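Local coordinates for protein rhamnonate dehydratase (Gibberella zeae PH-1, PDB 3FXG) that probably catalyses the magnesium-dependent dehydration of L-rhamnonate to a 2-keto-3-deoxy sugar acid, as a lyase of the enolase superfamily, at residues A[31-39]-A[346-354]; A[106-117]-A[133-144]. All coordinates share one frame; numbering follows the deposited sequence.

Contact 1. Residues A[31-39]-A[346-354]; sequences VKGGHWLID and YLANSPDGK
H35 lays its imidazole against P351: CA of P351 sits 4.0 Å from the centre of the H35 ring, almost on the normal, a CH-pi contact over one face. With CG anti to the backbone N (chi1 -157°), the ring reaches the 349-351 loop and is bonded at both nitrogens. ND1 accepts from L37 N in a nearly straight N-cap bond that opens the short helix 36-39, and NE2 gives a weak, bent bond to N349 O (2.7 Å, 135°). W36 follows with two anchors on the same loop. Its backbone N donates to P351 O at 3.2 Å, and NE1 donates to A348 O at 2.8 Å, with that oxygen close to the indole plane. The loop so gripped leaves the C-terminal end of strand 344-347, a strand of the enolase-superfamily barrel, and turns back in a type I turn at S350-G353; the helix start gripping it, N-cap H35 included, comes from near the N-terminus. CZ2 of the W36 six-membered ring reaches the strand itself, 3.7 Å from L347 CD2. L37 meets the same leucine tip to tip, its CD1 only 3.5 Å from L347 CD2, a tight carbon contact.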
loop_
_atom_site.group_PDB
_atom_site.type_symbol
_atom_site.label_atom_id
_atom_site.label_comp_id
_atom_site.label_asym_id
_atom_site.label_seq_id
_atom_site.Cartn_x
_atom_site.Cartn_y
_atom_site.Cartn_z
ATOM N N VAL A 31 -34.560 31.859 6.903
ATOM C CA VAL A 31 -35.036 32.657 8.026
ATOM C C VAL A 31 -35.047 34.159 7.757
ATOM O O VAL A 31 -34.547 34.627 6.735
ATOM C CB VAL A 31 -34.177 32.391 9.282
ATOM C CG1 VAL A 31 -34.268 30.922 9.671
ATOM C CG2 VAL A 31 -32.730 32.778 9.014
ATOM N N LYS A 32 -35.625 34.899 8.699
ATOM C CA LYS A 32 -35.734 36.352 8.618
ATOM C C LYS A 32 -34.365 37.028 8.671
ATOM O O LYS A 32 -33.437 36.528 9.310
ATOM C CB LYS A 32 -36.611 36.857 9.771
ATOM C CG LYS A 32 -36.717 38.367 9.889
ATOM C CD LYS A 32 -37.507 38.753 11.139
ATOM C CE LYS A 32 -37.551 40.262 11.339
ATOM N NZ LYS A 32 -38.267 40.640 12.595
ATOM N N GLY A 33 -34.243 38.166 7.991
ATOM C CA GLY A 33 -32.984 38.888 7.984
ATOM C C GLY A 33 -32.539 39.240 9.391
ATOM O O GLY A 33 -33.371 39.459 10.270
ATOM N N GLY A 34 -31.228 39.292 9.609
ATOM C CA GLY A 34 -30.710 39.620 10.926
ATOM C C GLY A 34 -30.262 38.389 11.692
ATOM O O GLY A 34 -29.420 38.473 12.586
ATOM N N HIS A 35 -30.831 37.241 11.340
ATOM C CA HIS A 35 -30.492 35.982 11.991
ATOM C C HIS A 35 -29.017 35.690 11.727
ATOM O O HIS A 35 -28.549 35.798 10.587
ATOM C CB HIS A 35 -31.362 34.862 11.423
ATOM C CG HIS A 35 -31.506 33.679 12.330
ATOM N ND1 HIS A 35 -30.429 32.942 12.772
ATOM C CD2 HIS A 35 -32.607 33.091 12.857
ATOM C CE1 HIS A 35 -30.860 31.948 13.530
ATOM N NE2 HIS A 35 -32.177 32.016 13.596
ATOM N N TRP A 36 -28.285 35.327 12.775
ATOM C CA TRP A 36 -26.862 35.040 12.639
ATOM C C TRP A 36 -26.594 33.957 11.597
ATOM O O TRP A 36 -25.517 33.909 11.004
ATOM C CB TRP A 36 -26.264 34.601 13.984
ATOM C CG TRP A 36 -26.706 33.242 14.441
ATOM C CD1 TRP A 36 -27.810 32.944 15.189
ATOM C CD2 TRP A 36 -26.066 31.991 14.154
ATOM N NE1 TRP A 36 -27.897 31.585 15.385
ATOM C CE2 TRP A 36 -26.841 30.977 14.760
ATOM C CE3 TRP A 36 -24.913 31.630 13.442
ATOM C CZ2 TRP A 36 -26.501 29.620 14.675
ATOM C CZ3 TRP A 36 -24.575 30.278 13.356
ATOM C CH2 TRP A 36 -25.370 29.291 13.972
ATOM N N LEU A 37 -27.578 33.092 11.375
ATOM C CA LEU A 37 -27.431 32.009 10.413
ATOM C C LEU A 37 -27.191 32.495 8.991
ATOM O O LEU A 37 -26.629 31.766 8.170
ATOM C CB LEU A 37 -28.667 31.104 10.437
ATOM C CG LEU A 37 -28.707 30.028 11.525
ATOM C CD1 LEU A 37 -30.054 29.320 11.500
ATOM C CD2 LEU A 37 -27.577 29.031 11.294
ATOM N N ILE A 38 -27.606 33.725 8.700
ATOM C CA ILE A 38 -27.440 34.267 7.358
ATOM C C ILE A 38 -26.767 35.636 7.277
ATOM O O ILE A 38 -26.256 36.006 6.220
ATOM C CB ILE A 38 -28.802 34.377 6.636
ATOM C CG1 ILE A 38 -29.745 35.273 7.447
ATOM C CG2 ILE A 38 -29.409 32.993 6.446
ATOM C CD1 ILE A 38 -31.094 35.515 6.786
ATOM N N ASP A 39 -26.748 36.383 8.378
ATOM C CA ASP A 39 -26.163 37.720 8.347
ATOM C C ASP A 39 -24.897 37.993 9.157
ATOM O O ASP A 39 -24.440 39.135 9.226
ATOM C CB ASP A 39 -27.241 38.741 8.716
ATOM C CG ASP A 39 -28.248 38.939 7.600
ATOM O OD1 ASP A 39 -29.351 39.458 7.865
ATOM O OD2 ASP A 39 -27.926 38.581 6.447
ATOM N N TYR A 346 -27.677 21.065 18.633
ATOM C CA TYR A 346 -28.842 21.928 18.594
ATOM C C TYR A 346 -28.347 23.224 17.987
ATOM O O TYR A 346 -27.462 23.880 18.539
ATOM C CB TYR A 346 -29.430 22.212 19.971
ATOM C CG TYR A 346 -30.849 22.710 19.836
ATOM C CD1 TYR A 346 -31.892 21.815 19.593
ATOM C CD2 TYR A 346 -31.142 24.073 19.861
ATOM C CE1 TYR A 346 -33.191 22.257 19.376
ATOM C CE2 TYR A 346 -32.445 24.533 19.640
ATOM C CZ TYR A 346 -33.462 23.613 19.399
ATOM O OH TYR A 346 -34.755 24.031 19.182
ATOM N N LEU A 347 -28.899 23.568 16.831
ATOM C CA LEU A 347 -28.515 24.780 16.129
ATOM C C LEU A 347 -29.306 25.942 16.711
ATOM O O LEU A 347 -30.513 26.040 16.494
ATOM C CB LEU A 347 -28.807 24.617 14.633
ATOM C CG LEU A 347 -28.291 25.658 13.635
ATOM C CD1 LEU A 347 -28.537 25.156 12.216
ATOM C CD2 LEU A 347 -28.985 26.991 13.860
ATOM N N ALA A 348 -28.630 26.808 17.461
ATOM C CA ALA A 348 -29.283 27.964 18.072
ATOM C C ALA A 348 -30.055 28.720 17.000
ATOM O O ALA A 348 -29.468 29.334 16.112
ATOM C CB ALA A 348 -28.249 28.878 18.716
ATOM N N ASN A 349 -31.377 28.673 17.086
ATOM C CA ASN A 349 -32.210 29.334 16.097
ATOM C C ASN A 349 -32.675 30.729 16.506
ATOM O O ASN A 349 -33.499 31.338 15.827
ATOM C CB ASN A 349 -33.402 28.443 15.764
ATOM C CG ASN A 349 -34.235 28.126 16.972
ATOM O OD1 ASN A 349 -33.710 27.730 18.016
ATOM N ND2 ASN A 349 -35.543 28.292 16.842
ATOM N N SER A 350 -32.157 31.232 17.622
ATOM C CA SER A 350 -32.505 32.576 18.052
ATOM C C SER A 350 -31.606 33.488 17.222
ATOM O O SER A 350 -30.436 33.180 17.005
ATOM C CB SER A 350 -32.227 32.760 19.547
ATOM O OG SER A 350 -30.892 32.417 19.872
ATOM N N PRO A 351 -32.140 34.617 16.739
ATOM C CA PRO A 351 -31.342 35.542 15.926
ATOM C C PRO A 351 -29.972 35.926 16.490
ATOM O O PRO A 351 -29.032 36.158 15.729
ATOM C CB PRO A 351 -32.273 36.743 15.752
ATOM C CG PRO A 351 -33.163 36.672 16.958
ATOM C CD PRO A 351 -33.452 35.201 17.060
ATOM N N ASP A 352 -29.854 35.990 17.815
ATOM C CA ASP A 352 -28.583 36.348 18.443
ATOM C C ASP A 352 -27.841 35.139 19.012
ATOM O O ASP A 352 -26.744 35.278 19.557
ATOM C CB ASP A 352 -28.804 37.372 19.559
ATOM C CG ASP A 352 -29.762 36.880 20.630
ATOM O OD1 ASP A 352 -30.062 35.668 20.665
ATOM O OD2 ASP A 352 -30.207 37.712 21.448
ATOM N N GLY A 353 -28.447 33.962 18.888
ATOM C CA GLY A 353 -27.834 32.743 19.388
ATOM C C GLY A 353 -27.710 32.667 20.900
ATOM O O GLY A 353 -26.894 31.905 21.417
ATOM N N LYS A 354 -28.524 33.434 21.617
ATOM C CA LYS A 354 -28.458 33.431 23.076
ATOM C C LYS A 354 -29.591 32.660 23.750
ATOM O O LYS A 354 -29.645 32.580 24.975
ATOM C CB LYS A 354 -28.425 34.872 23.595
ATOM C CG LYS A 354 -27.239 35.671 23.069
ATOM C CD LYS A 354 -27.157 37.057 23.688
ATOM C CE LYS A 354 -25.939 37.807 23.168
ATOM N NZ LYS A 354 -25.797 39.159 23.780
#

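Contact 2. Residues A[106-117]-A[133-144]; sequences PRNTNLLFEQMY and ISVIDLALWDLL
In T109 the OG1 lies between the backbone N and the carbonyl carbon (chi1 50°), which turns CG2 across to the W141 indole; CG2 lies 4.0 Å from W141 CE2, the two side chains crossing at about a right angle. F113 has CG anti to its N (chi1 175°), and the F113 and I133 side chains likewise cross at about a right angle, F113 CD1 being 3.8 Å from I133 CG2. These pairs belong to two antiparallel helices of the N-terminal capping domain of the enolase superfamily, 109-119 and 128-148, whose segment axes approach to 10.8 Å at 166°. At the start of the first helix P106 packs its CB on L143 CD2, while L144 CD2 lies against the loop backbone and side chains, 3.6 Å from R107 CG. The guanidinium of R107 turns elsewhere, to D105 and to E150 of a second subunit. Midway, L112 CD1 meets L140 CD1 at 3.7 Å. At the other end the selenomethionine M116 slides past I133 in the opposite direction; its SE rests 3.9 Å from I136 CG2, and the bend at the third torsion swings CE toward I133 CG2. F97 of helix 86-101 packs on all three residues. The polar link within this apolar seam is a single water, which donates both to T109 O at 2.8 Å and to D137 OD1 at 2.6 Å, a carboxylate oxygen also bonded to T306 OG1.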
loop_
_atom_site.group_PDB
_atom_site.type_symbol
_atom_site.label_atom_id
_atom_site.label_comp_id
_atom_site.label_asym_id
_atom_site.label_seq_id
_atom_site.Cartn_x
_atom_site.Cartn_y
_atom_site.Cartn_z
ATOM N N PRO A 106 -46.789 0.323 4.520
ATOM C CA PRO A 106 -45.814 1.271 5.073
ATOM C C PRO A 106 -44.701 0.649 5.912
ATOM O O PRO A 106 -43.709 1.309 6.217
ATOM C CB PRO A 106 -46.688 2.236 5.873
ATOM C CG PRO A 106 -47.817 1.364 6.316
ATOM C CD PRO A 106 -48.131 0.569 5.075
ATOM N N ARG A 107 -44.858 -0.616 6.285
ATOM C CA ARG A 107 -43.830 -1.290 7.071
ATOM C C ARG A 107 -42.672 -1.739 6.187
ATOM O O ARG A 107 -41.611 -2.124 6.689
ATOM C CB ARG A 107 -44.424 -2.492 7.810
ATOM C CG ARG A 107 -45.396 -2.103 8.923
ATOM C CD ARG A 107 -46.091 -3.327 9.500
ATOM N NE ARG A 107 -46.808 -4.062 8.462
ATOM C CZ ARG A 107 -47.488 -5.185 8.671
ATOM N NH1 ARG A 107 -47.549 -5.712 9.885
ATOM N NH2 ARG A 107 -48.111 -5.780 7.662
ATOM N N ASN A 108 -42.875 -1.681 4.872
ATOM C CA ASN A 108 -41.840 -2.081 3.918
ATOM C C ASN A 108 -40.867 -0.932 3.679
ATOM O O ASN A 108 -40.639 -0.519 2.542
ATOM C CB ASN A 108 -42.473 -2.510 2.588
ATOM C CG ASN A 108 -43.231 -3.821 2.701
ATOM O OD1 ASN A 108 -43.043 -4.575 3.651
ATOM N ND2 ASN A 108 -44.078 -4.105 1.719
ATOM N N THR A 109 -40.292 -0.421 4.762
ATOM C CA THR A 109 -39.359 0.693 4.672
ATOM C C THR A 109 -38.134 0.382 3.821
ATOM O O THR A 109 -37.696 1.220 3.029
ATOM C CB THR A 109 -38.908 1.142 6.072
ATOM O OG1 THR A 109 -38.475 0.006 6.832
ATOM C CG2 THR A 109 -40.058 1.812 6.792
ATOM N N ASN A 110 -37.581 -0.818 3.978
ATOM C CA ASN A 110 -36.407 -1.196 3.196
ATOM C C ASN A 110 -36.707 -1.252 1.701
ATOM O O ASN A 110 -35.939 -0.736 0.889
ATOM C CB ASN A 110 -35.848 -2.543 3.672
ATOM C CG ASN A 110 -35.081 -2.424 4.981
ATOM O OD1 ASN A 110 -34.759 -1.319 5.424
ATOM N ND2 ASN A 110 -34.770 -3.558 5.596
ATOM N N LEU A 111 -37.822 -1.875 1.334
ATOM C CA LEU A 111 -38.198 -1.971 -0.073
ATOM C C LEU A 111 -38.452 -0.595 -0.684
ATOM O O LEU A 111 -37.923 -0.262 -1.748
ATOM C CB LEU A 111 -39.461 -2.823 -0.235
ATOM C CG LEU A 111 -40.058 -2.819 -1.647
ATOM C CD1 LEU A 111 -39.126 -3.565 -2.592
ATOM C CD2 LEU A 111 -41.437 -3.468 -1.634
ATOM N N LEU A 112 -39.260 0.210 -0.007
ATOM C CA LEU A 112 -39.588 1.533 -0.521
ATOM C C LEU A 112 -38.366 2.431 -0.705
ATOM O O LEU A 112 -38.290 3.183 -1.677
ATOM C CB LEU A 112 -40.625 2.203 0.381
ATOM C CG LEU A 112 -41.964 1.457 0.437
ATOM C CD1 LEU A 112 -42.907 2.165 1.400
ATOM C CD2 LEU A 112 -42.583 1.382 -0.956
ATOM N N PHE A 113 -37.407 2.363 0.212
ATOM C CA PHE A 113 -36.220 3.196 0.058
ATOM C C PHE A 113 -35.379 2.749 -1.136
ATOM O O PHE A 113 -34.931 3.574 -1.930
ATOM C CB PHE A 113 -35.334 3.174 1.303
ATOM C CG PHE A 113 -34.054 3.936 1.119
ATOM C CD1 PHE A 113 -34.040 5.326 1.206
ATOM C CD2 PHE A 113 -32.886 3.277 0.745
ATOM C CE1 PHE A 113 -32.881 6.049 0.916
ATOM C CE2 PHE A 113 -31.722 3.992 0.450
ATOM C CZ PHE A 113 -31.722 5.378 0.534
ATOM N N GLU A 114 -35.156 1.445 -1.258
ATOM C CA GLU A 114 -34.360 0.929 -2.365
ATOM C C GLU A 114 -34.996 1.296 -3.696
ATOM O O GLU A 114 -34.301 1.640 -4.650
ATOM C CB GLU A 114 -34.218 -0.593 -2.272
ATOM C CG GLU A 114 -33.478 -1.071 -1.029
ATOM C CD GLU A 114 -32.088 -0.481 -0.917
ATOM O OE1 GLU A 114 -31.321 -0.583 -1.899
ATOM O OE2 GLU A 114 -31.757 0.079 0.151
ATOM N N GLN A 115 -36.321 1.225 -3.765
ATOM C CA GLN A 115 -37.005 1.559 -5.006
ATOM C C GLN A 115 -36.852 3.038 -5.350
ATOM O O GLN A 115 -36.478 3.386 -6.466
ATOM C CB GLN A 115 -38.489 1.187 -4.920
ATOM C CG GLN A 115 -38.727 -0.317 -4.794
ATOM C CD GLN A 115 -40.193 -0.686 -4.856
ATOM O OE1 GLN A 115 -41.044 0.024 -4.320
ATOM N NE2 GLN A 115 -40.497 -1.812 -5.499
HETATM N N MSE A 116 -37.130 3.913 -4.391
HETATM C CA MSE A 116 -37.011 5.340 -4.648
HETATM C C MSE A 116 -35.573 5.735 -4.966
HETATM O O MSE A 116 -35.328 6.545 -5.860
HETATM C CB MSE A 116 -37.516 6.146 -3.445
HETATM C CG MSE A 116 -39.011 5.995 -3.174
HETATM SE SE MSE A 116 -39.630 7.238 -1.820
HETATM C CE MSE A 116 -39.112 6.250 -0.239
ATOM N N TYR A 117 -34.618 5.157 -4.244
ATOM C CA TYR A 117 -33.215 5.492 -4.469
ATOM C C TYR A 117 -32.689 4.976 -5.807
ATOM O O TYR A 117 -32.091 5.724 -6.579
ATOM C CB TYR A 117 -32.337 4.934 -3.343
ATOM C CG TYR A 117 -30.894 5.377 -3.455
ATOM C CD1 TYR A 117 -30.475 6.601 -2.932
ATOM C CD2 TYR A 117 -29.956 4.594 -4.134
ATOM C CE1 TYR A 117 -29.152 7.038 -3.085
ATOM C CE2 TYR A 117 -28.637 5.023 -4.296
ATOM C CZ TYR A 117 -28.242 6.244 -3.768
ATOM O OH TYR A 117 -26.938 6.667 -3.921
ATOM N N ILE A 133 -36.536 12.000 -0.865
ATOM C CA ILE A 133 -36.719 10.643 -0.382
ATOM C C ILE A 133 -36.651 10.615 1.144
ATOM O O ILE A 133 -37.409 9.894 1.789
ATOM C CB ILE A 133 -35.641 9.700 -0.959
ATOM C CG1 ILE A 133 -35.807 9.602 -2.481
ATOM C CG2 ILE A 133 -35.753 8.318 -0.315
ATOM C CD1 ILE A 133 -34.726 8.787 -3.170
ATOM N N SER A 134 -35.752 11.412 1.716
ATOM C CA SER A 134 -35.588 11.456 3.169
ATOM C C SER A 134 -36.866 11.864 3.893
ATOM O O SER A 134 -37.254 11.245 4.884
ATOM C CB SER A 134 -34.470 12.430 3.553
ATOM O OG SER A 134 -33.231 12.053 2.979
ATOM N N VAL A 135 -37.513 12.917 3.404
ATOM C CA VAL A 135 -38.736 13.401 4.029
ATOM C C VAL A 135 -39.873 12.391 3.895
ATOM O O VAL A 135 -40.683 12.229 4.810
ATOM C CB VAL A 135 -39.156 14.759 3.430
ATOM C CG1 VAL A 135 -40.452 15.233 4.066
ATOM C CG2 VAL A 135 -38.053 15.787 3.669
ATOM N N ILE A 136 -39.938 11.710 2.758
ATOM C CA ILE A 136 -40.979 10.710 2.549
ATOM C C ILE A 136 -40.771 9.560 3.531
ATOM O O ILE A 136 -41.725 9.067 4.139
ATOM C CB ILE A 136 -40.948 10.164 1.102
ATOM C CG1 ILE A 136 -41.401 11.256 0.130
ATOM C CG2 ILE A 136 -41.835 8.927 0.988
ATOM C CD1 ILE A 136 -41.245 10.883 -1.343
ATOM N N ASP A 137 -39.518 9.141 3.686
ATOM C CA ASP A 137 -39.180 8.056 4.600
ATOM C C ASP A 137 -39.547 8.433 6.029
ATOM O O ASP A 137 -40.108 7.622 6.759
ATOM C CB ASP A 137 -37.681 7.741 4.523
ATOM C CG ASP A 137 -37.287 6.557 5.391
ATOM O OD1 ASP A 137 -37.683 5.414 5.069
ATOM O OD2 ASP A 137 -36.581 6.765 6.400
ATOM N N LEU A 138 -39.223 9.661 6.427
ATOM C CA LEU A 138 -39.534 10.127 7.775
ATOM C C LEU A 138 -41.047 10.151 7.994
ATOM O O LEU A 138 -41.528 9.825 9.080
ATOM C CB LEU A 138 -38.933 11.521 8.010
ATOM C CG LEU A 138 -37.401 11.561 8.135
ATOM C CD1 LEU A 138 -36.905 13.005 8.176
ATOM C CD2 LEU A 138 -36.976 10.818 9.397
ATOM N N ALA A 139 -41.800 10.528 6.964
ATOM C CA ALA A 139 -43.257 10.552 7.072
ATOM C C ALA A 139 -43.757 9.122 7.255
ATOM O O ALA A 139 -44.731 8.880 7.964
ATOM C CB ALA A 139 -43.878 11.178 5.821
ATOM N N LEU A 140 -43.083 8.172 6.615
ATOM C CA LEU A 140 -43.457 6.771 6.738
ATOM C C LEU A 140 -43.240 6.319 8.177
ATOM O O LEU A 140 -44.097 5.649 8.757
ATOM C CB LEU A 140 -42.629 5.899 5.786
ATOM C CG LEU A 140 -43.040 5.895 4.312
ATOM C CD1 LEU A 140 -42.023 5.100 3.501
ATOM C CD2 LEU A 140 -44.434 5.281 4.165
ATOM N N TRP A 141 -42.101 6.689 8.759
ATOM C CA TRP A 141 -41.822 6.303 10.137
ATOM C C TRP A 141 -42.803 6.949 11.105
ATOM O O TRP A 141 -43.223 6.318 12.071
ATOM C CB TRP A 141 -40.382 6.654 10.521
ATOM C CG TRP A 141 -39.396 5.623 10.034
ATOM C CD1 TRP A 141 -38.589 5.706 8.934
ATOM C CD2 TRP A 141 -39.147 4.342 10.620
ATOM N NE1 TRP A 141 -37.849 4.552 8.800
ATOM C CE2 TRP A 141 -38.173 3.698 9.822
ATOM C CE3 TRP A 141 -39.651 3.673 11.743
ATOM C CZ2 TRP A 141 -37.692 2.419 10.113
ATOM C CZ3 TRP A 141 -39.175 2.399 12.033
ATOM C CH2 TRP A 141 -38.203 1.785 11.218
ATOM N N ASP A 142 -43.171 8.201 10.841
ATOM C CA ASP A 142 -44.129 8.906 11.691
ATOM C C ASP A 142 -45.447 8.132 11.650
ATOM O O ASP A 142 -46.091 7.923 12.677
ATOM C CB ASP A 142 -44.336 10.340 11.178
ATOM C CG ASP A 142 -45.183 11.190 12.123
ATOM O OD1 ASP A 142 -44.834 11.299 13.319
ATOM O OD2 ASP A 142 -46.196 11.764 11.662
ATOM N N LEU A 143 -45.836 7.703 10.453
ATOM C CA LEU A 143 -47.063 6.938 10.261
ATOM C C LEU A 143 -47.011 5.607 11.012
ATOM O O LEU A 143 -47.980 5.213 11.666
ATOM C CB LEU A 143 -47.287 6.678 8.766
ATOM C CG LEU A 143 -48.404 5.708 8.371
ATOM C CD1 LEU A 143 -49.750 6.250 8.837
ATOM C CD2 LEU A 143 -48.395 5.515 6.859
ATOM N N LEU A 144 -45.881 4.911 10.916
ATOM C CA LEU A 144 -45.727 3.631 11.596
ATOM C C LEU A 144 -45.870 3.788 13.105
ATOM O O LEU A 144 -46.517 2.972 13.765
ATOM C CB LEU A 144 -44.365 3.005 11.264
ATOM C CG LEU A 144 -44.176 2.531 9.819
ATOM C CD1 LEU A 144 -42.761 1.997 9.634
ATOM C CD2 LEU A 144 -45.204 1.448 9.491
HETATM O O HOH W 1 -38.492 3.936 3.067
#

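How the contacts relate
Contact 2 is nested in sequence within the long loop closed by contact 1, yet the two lie on opposite sides of the chain's centre, with their centres 32 Å apart and nearest atoms about 15 Å apart. Contact 1 ties residues near the N-terminus to the end of a barrel strand and reaches toward the magnesium site through L347, whose side chain is about 8 Å from the ion held by D222, E248 and E275. In contact 2, residues of the 106-117 segment meet two other subunits. W141 hydrogen-bonds T306 and F113 touches E307, both of helix 305-316 in the barrel domain, so contact 2 lies at the interface between the two domains.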